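Local structure of ApRick protease (Rickettsia conorii, 5C9F) at residues A[26-34]-A[47-55]; A[70-80]-A[91-100]. The protein probably acts as a retropepsin-like aspartic endopeptidase, the chain being the protease domain of a longer protein predicted to be membrane-bound. All blocks are in the same frame, centred on the assembly; numbering follows the deposited sequence.

Contact 1 (A[26-34]-A[47-55]); sequences FVNNVKIKF and KEDAQKLGF
Strand 30-34 and helix 47-52 run nearly antiparallel, at 167°, with their axes 10.0 Å apart, setting V30 across from L53 and I32 across from D49. The strand is entered through a type I' turn, V27 to V30, whose end residues exchange two backbone hydrogen bonds and so form a tight hairpin. The helix ends in a Schellman motif with G54 at the C-prime position, and L53, the first residue to leave helical angles, brings the end of its side chain onto the hairpin. With CG beside its own backbone N (chi1 -68°), L53 places both methyl groups on the strands: CD1 packs 3.7 Å from V27 CG1, while CD2 lies 3.3 Å from V27 O and 3.7 Å from V30 CB. L45 and L80 also touch L53. Here the short helix of the retropepsin-like domain lies against the early 22-27/30-36 hairpin, a plain packing of helix on sheet. One turn back along the helix, the D49 and I32 side chains lie alongside each other, pointing opposite ways, with I32 CG2 3.6 Å from D49 OD2. I32 CG2 also lies over one face of the F34 ring. D49 OD2 is gripped twice, by S104 OG and by a water that donates to it at 2.5 Å and to K33 O at 2.6 Å. A second water joins N28 ND2, in the turn, to L53 O, at the end of the helix. K52, bent at chi3 (87°), passes its CE and NZ beside V30 CG1 and brings NZ to 3.1 Å from K31 O.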
# COMPACT_ATOMS: atom_id res chain seq x y z
N PHE A 26 19.11 10.39 5.70
CA PHE A 26 19.68 10.30 7.01
C PHE A 26 20.51 9.05 7.13
O PHE A 26 20.01 7.93 7.03
CB PHE A 26 18.61 10.36 8.08
CG PHE A 26 18.00 11.72 8.18
CD1 PHE A 26 17.01 12.11 7.29
CD2 PHE A 26 18.46 12.64 9.13
CE1 PHE A 26 16.45 13.37 7.36
CE2 PHE A 26 17.90 13.93 9.19
CZ PHE A 26 16.89 14.29 8.30
N VAL A 27 21.81 9.26 7.26
CA VAL A 27 22.82 8.15 7.29
C VAL A 27 23.33 8.11 8.73
O VAL A 27 23.92 9.09 9.20
CB VAL A 27 23.93 8.41 6.30
CG1 VAL A 27 24.92 7.26 6.29
CG2 VAL A 27 23.36 8.61 4.88
N ASN A 28 23.04 7.00 9.43
CA ASN A 28 23.37 6.86 10.83
C ASN A 28 22.92 8.09 11.61
O ASN A 28 23.69 8.70 12.34
CB ASN A 28 24.87 6.62 11.02
CG ASN A 28 25.35 5.42 10.27
OD1 ASN A 28 24.57 4.51 9.93
ND2 ASN A 28 26.66 5.42 9.96
N ASN A 29 21.69 8.51 11.35
CA ASN A 29 21.07 9.63 12.07
C ASN A 29 21.54 11.01 11.58
O ASN A 29 21.14 11.98 12.13
CB ASN A 29 21.25 9.49 13.67
CG ASN A 29 20.26 10.34 14.43
OD1 ASN A 29 20.54 11.18 15.36
ND2 ASN A 29 19.07 10.09 14.07
N VAL A 30 22.37 11.11 10.54
CA VAL A 30 22.92 12.38 10.07
C VAL A 30 22.42 12.70 8.66
O VAL A 30 22.53 11.89 7.75
CB VAL A 30 24.46 12.31 10.04
CG1 VAL A 30 25.10 13.59 9.52
CG2 VAL A 30 25.00 11.96 11.42
N LYS A 31 21.93 13.91 8.48
CA LYS A 31 21.46 14.34 7.18
C LYS A 31 22.61 14.48 6.23
O LYS A 31 23.59 15.22 6.52
CB LYS A 31 20.76 15.68 7.26
CG LYS A 31 20.11 16.09 5.97
CD LYS A 31 19.76 17.59 6.06
CE LYS A 31 18.86 18.05 4.95
NZ LYS A 31 18.59 19.50 5.17
N ILE A 32 22.54 13.77 5.09
CA ILE A 32 23.56 13.86 4.06
C ILE A 32 22.84 14.16 2.77
O ILE A 32 21.83 13.55 2.47
CB ILE A 32 24.34 12.53 3.89
CG1 ILE A 32 25.06 12.09 5.16
CG2 ILE A 32 25.36 12.65 2.75
CD1 ILE A 32 26.22 12.95 5.58
N LYS A 33 23.41 15.06 1.96
CA LYS A 33 22.90 15.37 0.65
C LYS A 33 23.62 14.56 -0.40
O LYS A 33 24.83 14.57 -0.50
CB LYS A 33 23.08 16.85 0.37
CG LYS A 33 22.30 17.28 -0.87
CD LYS A 33 22.60 18.72 -1.21
CE LYS A 33 21.50 19.32 -2.07
NZ LYS A 33 21.87 20.69 -2.52
N PHE A 34 22.86 13.81 -1.18
CA PHE A 34 23.40 13.01 -2.28
C PHE A 34 22.93 13.51 -3.60
O PHE A 34 21.80 14.01 -3.73
CB PHE A 34 22.89 11.57 -2.18
CG PHE A 34 23.45 10.82 -1.05
CD1 PHE A 34 24.71 10.28 -1.14
CD2 PHE A 34 22.74 10.69 0.14
CE1 PHE A 34 25.27 9.62 -0.03
CE2 PHE A 34 23.27 9.99 1.22
CZ PHE A 34 24.54 9.46 1.14
N LYS A 47 35.06 12.87 1.25
CA LYS A 47 35.84 12.85 2.49
C LYS A 47 35.17 13.64 3.62
O LYS A 47 35.10 13.17 4.83
CB LYS A 47 37.28 13.41 2.24
CG LYS A 47 38.14 12.54 1.35
CD LYS A 47 39.64 12.90 1.50
CE LYS A 47 39.96 14.41 1.32
NZ LYS A 47 41.15 14.74 0.45
N GLU A 48 34.64 14.81 3.32
CA GLU A 48 33.97 15.60 4.37
C GLU A 48 32.71 14.89 4.95
O GLU A 48 32.50 14.90 6.17
CB GLU A 48 33.63 16.98 3.84
CG GLU A 48 32.76 17.82 4.76
CD GLU A 48 32.39 19.19 4.15
OE1 GLU A 48 31.20 19.55 4.13
OE2 GLU A 48 33.29 19.95 3.69
N ASP A 49 31.86 14.31 4.11
CA ASP A 49 30.70 13.52 4.62
C ASP A 49 31.16 12.30 5.43
O ASP A 49 30.56 11.99 6.47
CB ASP A 49 29.80 13.06 3.49
CG ASP A 49 28.97 14.21 2.90
OD1 ASP A 49 28.77 15.21 3.61
OD2 ASP A 49 28.50 14.07 1.74
N ALA A 50 32.23 11.62 4.99
CA ALA A 50 32.74 10.49 5.76
C ALA A 50 33.16 10.95 7.15
O ALA A 50 32.83 10.30 8.16
CB ALA A 50 33.95 9.86 5.07
N GLN A 51 33.82 12.12 7.21
CA GLN A 51 34.22 12.67 8.52
C GLN A 51 33.00 13.11 9.37
O GLN A 51 32.97 12.82 10.55
CB GLN A 51 35.16 13.85 8.31
CG GLN A 51 36.48 13.40 7.79
CD GLN A 51 37.38 14.54 7.42
OE1 GLN A 51 37.01 15.42 6.68
NE2 GLN A 51 38.53 14.59 8.05
N LYS A 52 31.99 13.72 8.77
CA LYS A 52 30.71 13.95 9.49
C LYS A 52 30.11 12.68 10.10
O LYS A 52 29.48 12.75 11.14
CB LYS A 52 29.61 14.45 8.59
CG LYS A 52 29.79 15.85 8.06
CD LYS A 52 28.50 16.20 7.25
CE LYS A 52 27.44 16.78 8.18
NZ LYS A 52 26.09 16.60 7.61
N LEU A 53 30.31 11.55 9.42
CA LEU A 53 29.76 10.29 9.89
C LEU A 53 30.72 9.59 10.86
O LEU A 53 30.44 8.47 11.32
CB LEU A 53 29.46 9.37 8.70
CG LEU A 53 28.31 9.90 7.83
CD1 LEU A 53 28.14 9.01 6.62
CD2 LEU A 53 26.98 10.04 8.57
N GLY A 54 31.80 10.25 11.22
CA GLY A 54 32.72 9.74 12.27
C GLY A 54 33.76 8.78 11.73
O GLY A 54 34.43 8.14 12.51
N PHE A 55 33.91 8.66 10.41
CA PHE A 55 34.98 7.85 9.87
C PHE A 55 36.34 8.56 10.06
O PHE A 55 36.44 9.76 9.94
CB PHE A 55 34.74 7.55 8.42
CG PHE A 55 33.67 6.54 8.19
CD1 PHE A 55 33.91 5.20 8.42
CD2 PHE A 55 32.41 6.93 7.85
CE1 PHE A 55 32.92 4.25 8.24
CE2 PHE A 55 31.41 5.99 7.66
CZ PHE A 55 31.65 4.65 7.88
O HOH W 1 28.17 7.30 11.49
O HOH W 2 27.31 15.35 0.01

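Contact 2 (A[70-80]-A[91-100])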
# COMPACT_ATOMS: atom_id res chain seq x y z
N ASN A 70 37.37 10.71 -14.86
CA ASN A 70 38.80 11.08 -14.79
C ASN A 70 39.72 9.86 -14.70
O ASN A 70 40.92 9.99 -14.48
CB ASN A 70 39.08 12.00 -13.58
CG ASN A 70 38.63 13.45 -13.81
OD1 ASN A 70 37.99 13.79 -14.81
ND2 ASN A 70 38.97 14.31 -12.85
N GLY A 71 39.15 8.67 -14.89
CA GLY A 71 39.87 7.41 -14.74
C GLY A 71 40.05 6.95 -13.30
O GLY A 71 39.26 7.32 -12.41
N GLU A 72 41.10 6.16 -13.09
CA GLU A 72 41.29 5.35 -11.88
C GLU A 72 41.46 6.14 -10.62
O GLU A 72 42.45 6.88 -10.51
CB GLU A 72 42.55 4.47 -12.02
CG GLU A 72 42.22 3.02 -12.20
CD GLU A 72 43.42 2.13 -12.48
OE1 GLU A 72 43.43 1.61 -13.57
OE2 GLU A 72 44.33 1.98 -11.64
N ASN A 73 40.57 5.96 -9.65
CA ASN A 73 40.79 6.55 -8.31
C ASN A 73 40.81 5.54 -7.21
O ASN A 73 40.03 4.59 -7.23
CB ASN A 73 39.76 7.63 -8.01
CG ASN A 73 39.84 8.80 -9.00
OD1 ASN A 73 40.92 9.15 -9.48
ND2 ASN A 73 38.70 9.38 -9.34
N LYS A 74 41.60 5.81 -6.19
CA LYS A 74 41.62 4.94 -5.00
C LYS A 74 40.45 5.27 -4.04
O LYS A 74 40.07 6.43 -3.88
CB LYS A 74 42.98 5.05 -4.28
CG LYS A 74 44.14 4.56 -5.13
CD LYS A 74 43.98 3.09 -5.46
CE LYS A 74 44.05 2.19 -4.27
NZ LYS A 74 45.20 2.40 -3.38
N ALA A 75 39.91 4.24 -3.41
CA ALA A 75 38.88 4.38 -2.40
C ALA A 75 38.95 3.33 -1.28
O ALA A 75 39.46 2.21 -1.47
CB ALA A 75 37.49 4.39 -3.08
N ALA A 76 38.42 3.70 -0.12
CA ALA A 76 38.28 2.79 1.02
C ALA A 76 36.84 2.34 1.07
O ALA A 76 35.91 3.17 1.11
CB ALA A 76 38.65 3.47 2.33
N PRO A 77 36.61 1.03 1.09
CA PRO A 77 35.25 0.52 1.23
C PRO A 77 34.74 0.71 2.63
O PRO A 77 35.51 0.60 3.56
CB PRO A 77 35.39 -0.98 0.90
CG PRO A 77 36.82 -1.29 1.16
CD PRO A 77 37.59 -0.05 0.86
N ILE A 78 33.45 1.03 2.78
CA ILE A 78 32.80 1.17 4.06
C ILE A 78 31.43 0.54 3.98
O ILE A 78 30.92 0.29 2.90
CB ILE A 78 32.67 2.64 4.50
CG1 ILE A 78 31.93 3.45 3.41
CG2 ILE A 78 34.06 3.26 4.77
CD1 ILE A 78 31.54 4.83 3.84
N THR A 79 30.83 0.34 5.14
CA THR A 79 29.43 -0.08 5.25
C THR A 79 28.65 0.89 6.13
O THR A 79 29.12 1.29 7.16
CB THR A 79 29.34 -1.49 5.85
OG1 THR A 79 30.05 -2.38 4.99
CG2 THR A 79 27.90 -1.93 5.96
N LEU A 80 27.51 1.35 5.63
CA LEU A 80 26.71 2.31 6.33
C LEU A 80 25.60 1.55 7.08
O LEU A 80 24.76 0.89 6.49
CB LEU A 80 26.16 3.31 5.36
CG LEU A 80 27.23 4.13 4.60
CD1 LEU A 80 26.55 4.87 3.48
CD2 LEU A 80 27.96 5.11 5.47
N ASN A 91 22.98 -1.67 6.39
CA ASN A 91 24.29 -2.15 5.94
C ASN A 91 24.50 -1.96 4.46
O ASN A 91 24.65 -2.90 3.73
CB ASN A 91 24.46 -3.60 6.33
CG ASN A 91 24.33 -3.80 7.83
OD1 ASN A 91 24.93 -3.09 8.61
ND2 ASN A 91 23.49 -4.75 8.23
N ILE A 92 24.48 -0.71 4.05
CA ILE A 92 24.55 -0.30 2.70
C ILE A 92 26.01 -0.04 2.37
O ILE A 92 26.76 0.61 3.10
CB ILE A 92 23.74 0.99 2.48
CG1 ILE A 92 22.28 0.71 2.84
CG2 ILE A 92 23.95 1.56 1.06
CD1 ILE A 92 21.71 -0.48 2.08
N LYS A 93 26.41 -0.57 1.23
CA LYS A 93 27.81 -0.49 0.79
C LYS A 93 28.12 0.90 0.31
O LYS A 93 27.35 1.52 -0.44
CB LYS A 93 28.04 -1.47 -0.38
CG LYS A 93 29.36 -2.21 -0.38
CD LYS A 93 29.71 -2.74 -1.78
CE LYS A 93 31.09 -3.39 -1.83
NZ LYS A 93 31.10 -4.76 -1.24
N GLY A 94 29.34 1.34 0.63
CA GLY A 94 29.85 2.60 0.09
C GLY A 94 31.34 2.60 0.05
O GLY A 94 32.00 1.60 0.38
N HIS A 95 31.91 3.70 -0.37
CA HIS A 95 33.32 3.86 -0.32
C HIS A 95 33.62 5.34 -0.22
O HIS A 95 32.77 6.18 -0.51
CB HIS A 95 34.00 3.30 -1.58
CG HIS A 95 33.60 4.03 -2.83
ND1 HIS A 95 32.59 3.59 -3.64
CD2 HIS A 95 34.12 5.13 -3.45
CE1 HIS A 95 32.48 4.38 -4.69
NE2 HIS A 95 33.39 5.33 -4.60
N VAL A 96 34.80 5.65 0.28
CA VAL A 96 35.27 7.04 0.33
C VAL A 96 36.53 7.23 -0.48
O VAL A 96 37.51 6.48 -0.32
CB VAL A 96 35.34 7.61 1.76
CG1 VAL A 96 35.45 6.55 2.81
CG2 VAL A 96 36.35 8.70 1.89
N GLY A 97 36.49 8.22 -1.36
CA GLY A 97 37.60 8.55 -2.21
C GLY A 97 38.62 9.43 -1.45
O GLY A 97 38.46 9.74 -0.27
N LEU A 98 39.69 9.81 -2.14
CA LEU A 98 40.79 10.63 -1.58
C LEU A 98 40.58 12.09 -1.85
O LEU A 98 41.28 12.93 -1.31
CB LEU A 98 42.14 10.17 -2.14
CG LEU A 98 42.71 8.86 -1.59
CD1 LEU A 98 44.02 8.46 -2.26
CD2 LEU A 98 42.91 9.01 -0.07
N GLY A 99 39.62 12.41 -2.71
CA GLY A 99 39.32 13.80 -2.88
C GLY A 99 38.74 14.22 -4.20
O GLY A 99 38.44 15.41 -4.41
N ASP A 100 38.52 13.28 -5.10
CA ASP A 100 37.98 13.67 -6.41
C ASP A 100 36.53 14.18 -6.35
O ASP A 100 36.00 14.47 -7.40
CB ASP A 100 38.09 12.54 -7.44
CG ASP A 100 38.15 13.04 -8.93
OD1 ASP A 100 38.03 14.25 -9.27
OD2 ASP A 100 38.32 12.16 -9.78
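Backbone hydrogen bonds join the two strands: A76 with V96, I78 with G94 and L80 with I92 are antiparallel hydrogen-bonded pairs, each closed by two bonds, among them L80 N to I92 O at 2.7 Å. The I78 N to G94 O bond is nearly straight, yet the donor sits above the carbonyl plane. At one end N91 and I92 both face L80 in a G1 beta bulge, where T79 CG2 rests 3.6 Å from N91 CA. At the other end the amide of N73 donates through ND2 to D100 OD2 at 2.8 Å, a bent bond (131° at the hydrogen) that uses the oxygen's anti lone pair. Amide and carboxylate planes stand 76° apart, and the acceptor is tilted out of the amide plane. D100 is poorly ordered, so this bond is less certain than the backbone ones.

On the face carrying A76, I78 and L80, CG1 of I78 sits between its backbone N and carbonyl carbon (chi1 56°), which lays it over G94, 3.5 Å from G94 C, where no side chain intervenes. Its CG2 meets V96 CG1 at 4.1 Å, the two side chains lying roughly perpendicular. On the other face A75 CB lies 3.5 Å from H95 CD2, obliquely to the ring; H95 ND1 bonds D42 OD2, and Y66 stacks on the imidazole. Strand 71-84 also pairs with strand 64-68, so the N73 end belongs to a hairpin that probably corresponds to the retropepsin flap, and the long 71-84/88-97 hairpin continues from it into the body of the fold.

From the N terminus, contact 1 closes first: the chain leaves strand 30-36, passes through strand 43-45 and returns as helix 47-52 against the hairpin it had left. Contact 2 opens only afterwards, and its loop holds the turn between strands 71-84 and 88-97, so the two follow in series without nesting or crossing. Their centres lie about 13 Å apart, and both reach the same mixed sheet, in which strands 22-27 and 71-84 are neighbours. V27 CG1 packs on L80 CD2, and F55 CE1 on I78 CG2. At the other end of the helix, K47 NZ probably bonds L98 O, tying the helix to the loop after strand 88-97.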